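Local coordinates for protein BolA (Coxiella burnetii, PDB 3TR3) that is of unknown function but belongs to the BolA/IbaG family, whose members include stress-induced regulators and partners of monothiol glutaredoxins, at residues L18-I24 / A35-P40; R50-Y55 / L69-T75. The contacts are given in a common frame with arbitrary orientation. Numbering follows the deposited sequence.

Contact 1 (L18-I24 / A35-P40)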
loop_
_atom_site.group_PDB
_atom_site.type_symbol
_atom_site.label_atom_id
_atom_site.label_comp_id
_atom_site.label_asym_id
_atom_site.label_seq_id
_atom_site.Cartn_x
_atom_site.Cartn_y
_atom_site.Cartn_z
ATOM N N LEU B 18 2.982 8.023 13.099
ATOM C CA LEU B 18 2.416 6.988 13.947
ATOM C C LEU B 18 3.339 5.768 13.994
ATOM O O LEU B 18 3.421 5.027 13.027
ATOM C CB LEU B 18 1.021 6.617 13.429
ATOM C CG LEU B 18 0.267 5.604 14.300
ATOM C CD1 LEU B 18 -0.104 6.286 15.579
ATOM C CD2 LEU B 18 -0.957 5.031 13.649
ATOM N N SER B 19 4.058 5.569 15.106
ATOM C CA SER B 19 5.092 4.512 15.178
ATOM C C SER B 19 4.527 3.122 15.023
ATOM O O SER B 19 3.421 2.838 15.486
ATOM C CB SER B 19 5.922 4.578 16.458
ATOM O OG SER B 19 6.794 5.685 16.366
ATOM N N GLU B 20 5.297 2.271 14.345
ATOM C CA GLU B 20 4.903 0.889 14.118
ATOM C C GLU B 20 3.680 0.763 13.196
ATOM O O GLU B 20 3.074 -0.306 13.122
ATOM C CB GLU B 20 4.630 0.162 15.455
ATOM C CG GLU B 20 5.696 0.339 16.491
ATOM C CD GLU B 20 7.070 -0.109 16.007
ATOM O OE1 GLU B 20 7.141 -1.165 15.341
ATOM O OE2 GLU B 20 8.076 0.591 16.296
ATOM N N SER B 21 3.309 1.826 12.486
ATOM C CA SER B 21 2.228 1.664 11.507
ATOM C C SER B 21 2.747 1.333 10.096
ATOM O O SER B 21 3.832 1.755 9.691
ATOM C CB SER B 21 1.230 2.848 11.489
ATOM O OG SER B 21 1.841 4.060 11.085
ATOM N N ARG B 22 1.958 0.552 9.372
ATOM C CA ARG B 22 2.169 0.276 7.943
ATOM C C ARG B 22 0.916 0.664 7.175
ATOM O O ARG B 22 -0.190 0.150 7.473
ATOM C CB ARG B 22 2.515 -1.205 7.699
ATOM C CG ARG B 22 2.779 -1.561 6.207
ATOM C CD ARG B 22 3.337 -2.982 6.009
ATOM N NE ARG B 22 4.601 -3.184 6.726
ATOM C CZ ARG B 22 5.023 -4.361 7.182
ATOM N NH1 ARG B 22 4.274 -5.449 7.003
ATOM N NH2 ARG B 22 6.189 -4.453 7.826
ATOM N N VAL B 23 1.061 1.589 6.207
ATOM C CA VAL B 23 -0.060 1.851 5.288
ATOM C C VAL B 23 -0.034 0.824 4.097
ATOM O O VAL B 23 0.718 0.979 3.122
ATOM C CB VAL B 23 -0.118 3.336 4.817
ATOM C CG1 VAL B 23 -1.395 3.615 4.034
ATOM C CG2 VAL B 23 -0.008 4.286 6.004
ATOM N N ILE B 24 -0.824 -0.243 4.219
ATOM C CA ILE B 24 -0.788 -1.332 3.262
ATOM C C ILE B 24 -1.568 -1.007 1.974
ATOM O O ILE B 24 -1.376 -1.644 0.944
ATOM C CB ILE B 24 -1.260 -2.689 3.857
ATOM C CG1 ILE B 24 -2.736 -2.637 4.225
ATOM C CG2 ILE B 24 -0.326 -3.155 5.006
ATOM C CD1 ILE B 24 -3.272 -3.988 4.574
ATOM N N ALA B 35 -7.436 4.821 2.998
ATOM C CA ALA B 35 -6.215 4.219 3.481
ATOM C C ALA B 35 -6.567 3.038 4.384
ATOM O O ALA B 35 -7.571 3.077 5.096
ATOM C CB ALA B 35 -5.362 5.269 4.232
ATOM N N VAL B 36 -5.766 1.977 4.312
ATOM C CA VAL B 36 -5.903 0.835 5.187
ATOM C C VAL B 36 -4.627 0.901 5.972
ATOM O O VAL B 36 -3.548 0.968 5.383
ATOM C CB VAL B 36 -6.020 -0.510 4.439
ATOM C CG1 VAL B 36 -6.256 -1.648 5.416
ATOM C CG2 VAL B 36 -7.138 -0.457 3.371
ATOM N N VAL B 37 -4.769 0.995 7.302
ATOM C CA VAL B 37 -3.646 1.219 8.204
ATOM C C VAL B 37 -3.585 0.078 9.203
ATOM O O VAL B 37 -4.615 -0.299 9.782
ATOM C CB VAL B 37 -3.765 2.567 8.962
ATOM C CG1 VAL B 37 -2.499 2.815 9.771
ATOM C CG2 VAL B 37 -3.960 3.697 7.992
ATOM N N LEU B 38 -2.393 -0.504 9.347
ATOM C CA LEU B 38 -2.137 -1.512 10.352
ATOM C C LEU B 38 -1.280 -0.851 11.423
ATOM O O LEU B 38 -0.304 -0.167 11.096
ATOM C CB LEU B 38 -1.433 -2.774 9.789
ATOM C CG LEU B 38 -2.018 -3.545 8.587
ATOM C CD1 LEU B 38 -1.446 -4.996 8.370
ATOM C CD2 LEU B 38 -3.534 -3.576 8.568
ATOM N N CYS B 39 -1.658 -1.054 12.693
ATOM C CA CYS B 39 -0.877 -0.604 13.845
ATOM C C CYS B 39 -1.246 -1.442 15.091
ATOM O O CYS B 39 -2.435 -1.567 15.419
ATOM C CB CYS B 39 -1.148 0.880 14.106
ATOM S SG CYS B 39 0.032 1.642 15.222
ATOM N N PRO B 40 -0.233 -2.029 15.775
ATOM C CA PRO B 40 -0.495 -2.785 17.014
ATOM C C PRO B 40 -1.044 -1.890 18.147
ATOM O O PRO B 40 -1.691 -2.387 19.059
ATOM C CB PRO B 40 0.884 -3.370 17.373
ATOM C CG PRO B 40 1.878 -2.430 16.720
ATOM C CD PRO B 40 1.204 -2.008 15.437
#
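This contact pairs the open ends of an antiparallel beta hairpin, strands 22-28 and 32-38, in the mixed sheet of the BolA-like fold, whose helices and strands run alpha-beta-beta-alpha-alpha-beta-alpha in this chain. The short segments 22-24 and 35-38 approach to 4.9 Å at 139°. Arg22 and Leu38 form the hydrogen-bonded pair: Arg22 N donates to Leu38 O (2.9 Å) and Leu38 N to Arg22 O (3.0 Å). The segments diverge by Ile24, where the bond from Ile24 N to Val36 O (3.2 Å) is weak and bent. Leu38 O also receives a CA-H...O contact from Ser21 CA at 3.2 Å.

The chain reaches strand 22-28 from helix 7-17 through a type II turn, Leu18 to Ser21, with Glu20 at positive phi. Ser21 N (3.2 Å) and Ser21 OG (2.7 Å) both bond to Leu18 O, which fixes the turn. Val23 and Val37 lie on the sheet face covered by helix 7-17, where Ile14 touches Val23. On the other face Ile24 CG2 meets Leu38 CG at 4.0 Å, and Tyr79 of helix 76-80 touches both residues. Ile24 also packs on Ile24 of the second subunit, with backbone hydrogen bonds between the chains. Where the hairpin opens, Cys39 SG lies 3.9 Å from Leu18 CD2 and 3.6 Å from Ser19 O.

Contact 2 (R50-Y55 / L69-T75); sequences RHRLVY and LSLKTYT
A helix packs across the edge strand of a mixed sheet, the helix-on-sheet packing of a two-layer alpha/beta fold, here of the BolA family. Residues 50-55 are helical and 69-74 extended; their axes approach to 9.0 Å at 116°. The nearest CA pairs are Arg50-Thr73 (6.5 Å), His51-Leu71 (6.9 Å) and Tyr55-Leu69 (8.8 Å). Leu69, Leu71 and Thr73 point toward the helix, Ser70 and Lys72 away.

Two hydrogen bonds run from helix side chains to strand carbonyls. Arg50 (chi1 m, then t, t) reaches Thr73 O through NH1 (3.0 Å), and the same NH1 forms a salt bridge with Glu78. Tyr55 (chi1 m, chi2 -37°) gives its OH to Leu69 O (3.1 Å).

Apolar contacts centre on Leu71 (m, t): its CD1 lies 3.7 Å from Val54 CG1 (chi1 t) and 3.6 Å from Tyr55 CE1, while its CB sits over the His51 ring (chi1 m, chi2 -161°) in a CH-pi contact, 4.1 Å from the centroid. Thr73 OG1 (chi1 p) lies at that ring's edge, 3.4 Å from His51 CD2.

Thr75 (chi1 p) is the N-cap of helix 76-80, its OG1 bonding to Glu78 N. Strand 68-74 pairs in parallel with strand 32-38, and Met62 of helix 59-65 packs against Tyr55 and Leu69.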
loop_
_atom_site.group_PDB
_atom_site.type_symbol
_atom_site.label_atom_id
_atom_site.label_comp_id
_atom_site.label_asym_id
_atom_site.label_seq_id
_atom_site.Cartn_x
_atom_site.Cartn_y
_atom_site.Cartn_z
ATOM N N ARG B 50 -9.066 4.787 16.947
ATOM C CA ARG B 50 -8.062 4.333 15.983
ATOM C C ARG B 50 -7.948 5.394 14.894
ATOM O O ARG B 50 -6.852 5.850 14.563
ATOM C CB ARG B 50 -8.436 2.990 15.378
ATOM C CG ARG B 50 -8.298 1.795 16.292
ATOM C CD ARG B 50 -9.027 0.592 15.702
ATOM N NE ARG B 50 -8.910 -0.548 16.587
ATOM C CZ ARG B 50 -8.762 -1.817 16.205
ATOM N NH1 ARG B 50 -8.686 -2.107 14.902
ATOM N NH2 ARG B 50 -8.671 -2.795 17.136
ATOM N N HIS B 51 -9.102 5.840 14.408
ATOM C CA HIS B 51 -9.162 6.868 13.362
ATOM C C HIS B 51 -8.575 8.188 13.827
ATOM O O HIS B 51 -7.862 8.834 13.079
ATOM C CB HIS B 51 -10.597 7.071 12.842
ATOM C CG HIS B 51 -11.146 5.900 12.079
ATOM N ND1 HIS B 51 -12.229 6.009 11.231
ATOM C CD2 HIS B 51 -10.768 4.594 12.039
ATOM C CE1 HIS B 51 -12.492 4.826 10.707
ATOM N NE2 HIS B 51 -11.637 3.947 11.198
ATOM N N ARG B 52 -8.857 8.586 15.068
ATOM C CA ARG B 52 -8.326 9.850 15.562
ATOM C C ARG B 52 -6.807 9.863 15.700
ATOM O O ARG B 52 -6.157 10.881 15.403
ATOM C CB ARG B 52 -9.004 10.254 16.863
ATOM C CG ARG B 52 -10.385 10.741 16.601
ATOM C CD ARG B 52 -11.156 10.871 17.865
ATOM N NE ARG B 52 -12.390 11.609 17.618
ATOM C CZ ARG B 52 -13.256 11.964 18.568
ATOM N NH1 ARG B 52 -13.025 11.641 19.844
ATOM N NH2 ARG B 52 -14.355 12.639 18.236
ATOM N N LEU B 53 -6.237 8.743 16.139
ATOM C CA LEU B 53 -4.780 8.654 16.213
ATOM C C LEU B 53 -4.148 8.931 14.828
ATOM O O LEU B 53 -3.114 9.608 14.733
ATOM C CB LEU B 53 -4.342 7.295 16.738
ATOM C CG LEU B 53 -4.301 7.173 18.260
ATOM C CD1 LEU B 53 -3.888 5.750 18.711
ATOM C CD2 LEU B 53 -3.384 8.264 18.868
ATOM N N VAL B 54 -4.791 8.409 13.771
ATOM C CA VAL B 54 -4.294 8.542 12.425
ATOM C C VAL B 54 -4.424 9.999 11.937
ATOM O O VAL B 54 -3.451 10.575 11.426
ATOM C CB VAL B 54 -4.977 7.541 11.443
ATOM C CG1 VAL B 54 -4.596 7.882 10.016
ATOM C CG2 VAL B 54 -4.601 6.079 11.780
ATOM N N TYR B 55 -5.598 10.605 12.138
ATOM C CA TYR B 55 -5.794 12.005 11.774
ATOM C C TYR B 55 -4.830 12.896 12.544
ATOM O O TYR B 55 -4.366 13.907 12.032
ATOM C CB TYR B 55 -7.213 12.464 12.072
ATOM C CG TYR B 55 -8.281 11.750 11.294
ATOM C CD1 TYR B 55 -8.063 11.390 9.969
ATOM C CD2 TYR B 55 -9.525 11.446 11.869
ATOM C CE1 TYR B 55 -9.032 10.728 9.233
ATOM C CE2 TYR B 55 -10.515 10.777 11.130
ATOM C CZ TYR B 55 -10.258 10.422 9.805
ATOM O OH TYR B 55 -11.208 9.774 9.009
ATOM N N LEU B 69 -10.516 11.896 3.815
ATOM C CA LEU B 69 -9.741 10.696 4.024
ATOM C C LEU B 69 -10.561 9.667 4.769
ATOM O O LEU B 69 -10.895 9.873 5.883
ATOM C CB LEU B 69 -8.476 11.015 4.794
ATOM C CG LEU B 69 -7.670 9.791 5.217
ATOM C CD1 LEU B 69 -7.328 8.894 3.991
ATOM C CD2 LEU B 69 -6.421 10.227 5.944
ATOM N N SER B 70 -10.876 8.557 4.125
ATOM C CA SER B 70 -11.675 7.477 4.673
ATOM C C SER B 70 -10.696 6.398 5.147
ATOM O O SER B 70 -9.688 6.166 4.487
ATOM C CB SER B 70 -12.592 6.988 3.541
ATOM O OG SER B 70 -13.109 5.698 3.760
ATOM N N LEU B 71 -10.939 5.754 6.294
ATOM C CA LEU B 71 -9.930 4.820 6.869
ATOM C C LEU B 71 -10.478 3.453 7.206
ATOM O O LEU B 71 -11.609 3.339 7.653
ATOM C CB LEU B 71 -9.254 5.361 8.159
ATOM C CG LEU B 71 -8.530 6.703 8.178
ATOM C CD1 LEU B 71 -8.270 7.230 9.664
ATOM C CD2 LEU B 71 -7.217 6.638 7.368
ATOM N N LYS B 72 -9.664 2.427 6.971
ATOM C CA LYS B 72 -9.823 1.150 7.662
ATOM C C LYS B 72 -8.575 0.897 8.496
ATOM O O LYS B 72 -7.463 0.928 7.973
ATOM C CB LYS B 72 -10.070 -0.018 6.730
ATOM C CG LYS B 72 -11.360 0.059 5.960
ATOM C CD LYS B 72 -11.389 -1.003 4.830
ATOM C CE LYS B 72 -12.710 -0.955 4.073
ATOM N NZ LYS B 72 -12.709 -1.883 2.920
ATOM N N THR B 73 -8.784 0.658 9.798
ATOM C CA THR B 73 -7.698 0.534 10.777
ATOM C C THR B 73 -7.673 -0.846 11.406
ATOM O O THR B 73 -8.652 -1.270 11.989
ATOM C CB THR B 73 -7.834 1.610 11.889
ATOM O OG1 THR B 73 -9.185 1.654 12.369
ATOM C CG2 THR B 73 -7.433 3.003 11.337
ATOM N N TYR B 74 -6.559 -1.558 11.274
ATOM C CA TYR B 74 -6.472 -2.916 11.786
ATOM C C TYR B 74 -5.254 -3.067 12.674
ATOM O O TYR B 74 -4.248 -2.391 12.490
ATOM C CB TYR B 74 -6.357 -3.961 10.651
ATOM C CG TYR B 74 -7.519 -3.983 9.668
ATOM C CD1 TYR B 74 -8.702 -4.653 9.960
ATOM C CD2 TYR B 74 -7.421 -3.337 8.437
ATOM C CE1 TYR B 74 -9.765 -4.656 9.075
ATOM C CE2 TYR B 74 -8.466 -3.344 7.542
ATOM C CZ TYR B 74 -9.640 -3.996 7.854
ATOM O OH TYR B 74 -10.673 -3.993 6.927
ATOM N N THR B 75 -5.342 -3.973 13.636
ATOM C CA THR B 75 -4.125 -4.468 14.225
ATOM C C THR B 75 -3.548 -5.477 13.252
ATOM O O THR B 75 -4.275 -6.087 12.471
ATOM C CB THR B 75 -4.354 -5.183 15.583
ATOM O OG1 THR B 75 -5.207 -6.327 15.408
ATOM C CG2 THR B 75 -4.927 -4.221 16.623
#

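How the contacts relate
From the N terminus, helix 7-17 leads into contact 1, which closes the hairpin formed by strands 22-28 and 32-38. The chain then passes through helix 47-57 and helix 59-65 before returning as strand 68-74, where contact 2 closes the second loop. The two contacts therefore follow in series, neither nested nor crossed. Their centres lie about 9 Å apart, and they meet inside the sheet: strand 68-74 runs parallel to central strand 32-38, linked by probable hydrogen bonds Val37 O to Tyr74 N and Val37 N to Lys72 O, both 2.8 Å. Tyr74 also packs on Val36 and Leu38. Strand 32-38 is shared, being the second strand of the hairpin and the first of the beta-alpha-alpha-beta unit that ends in strand 68-74.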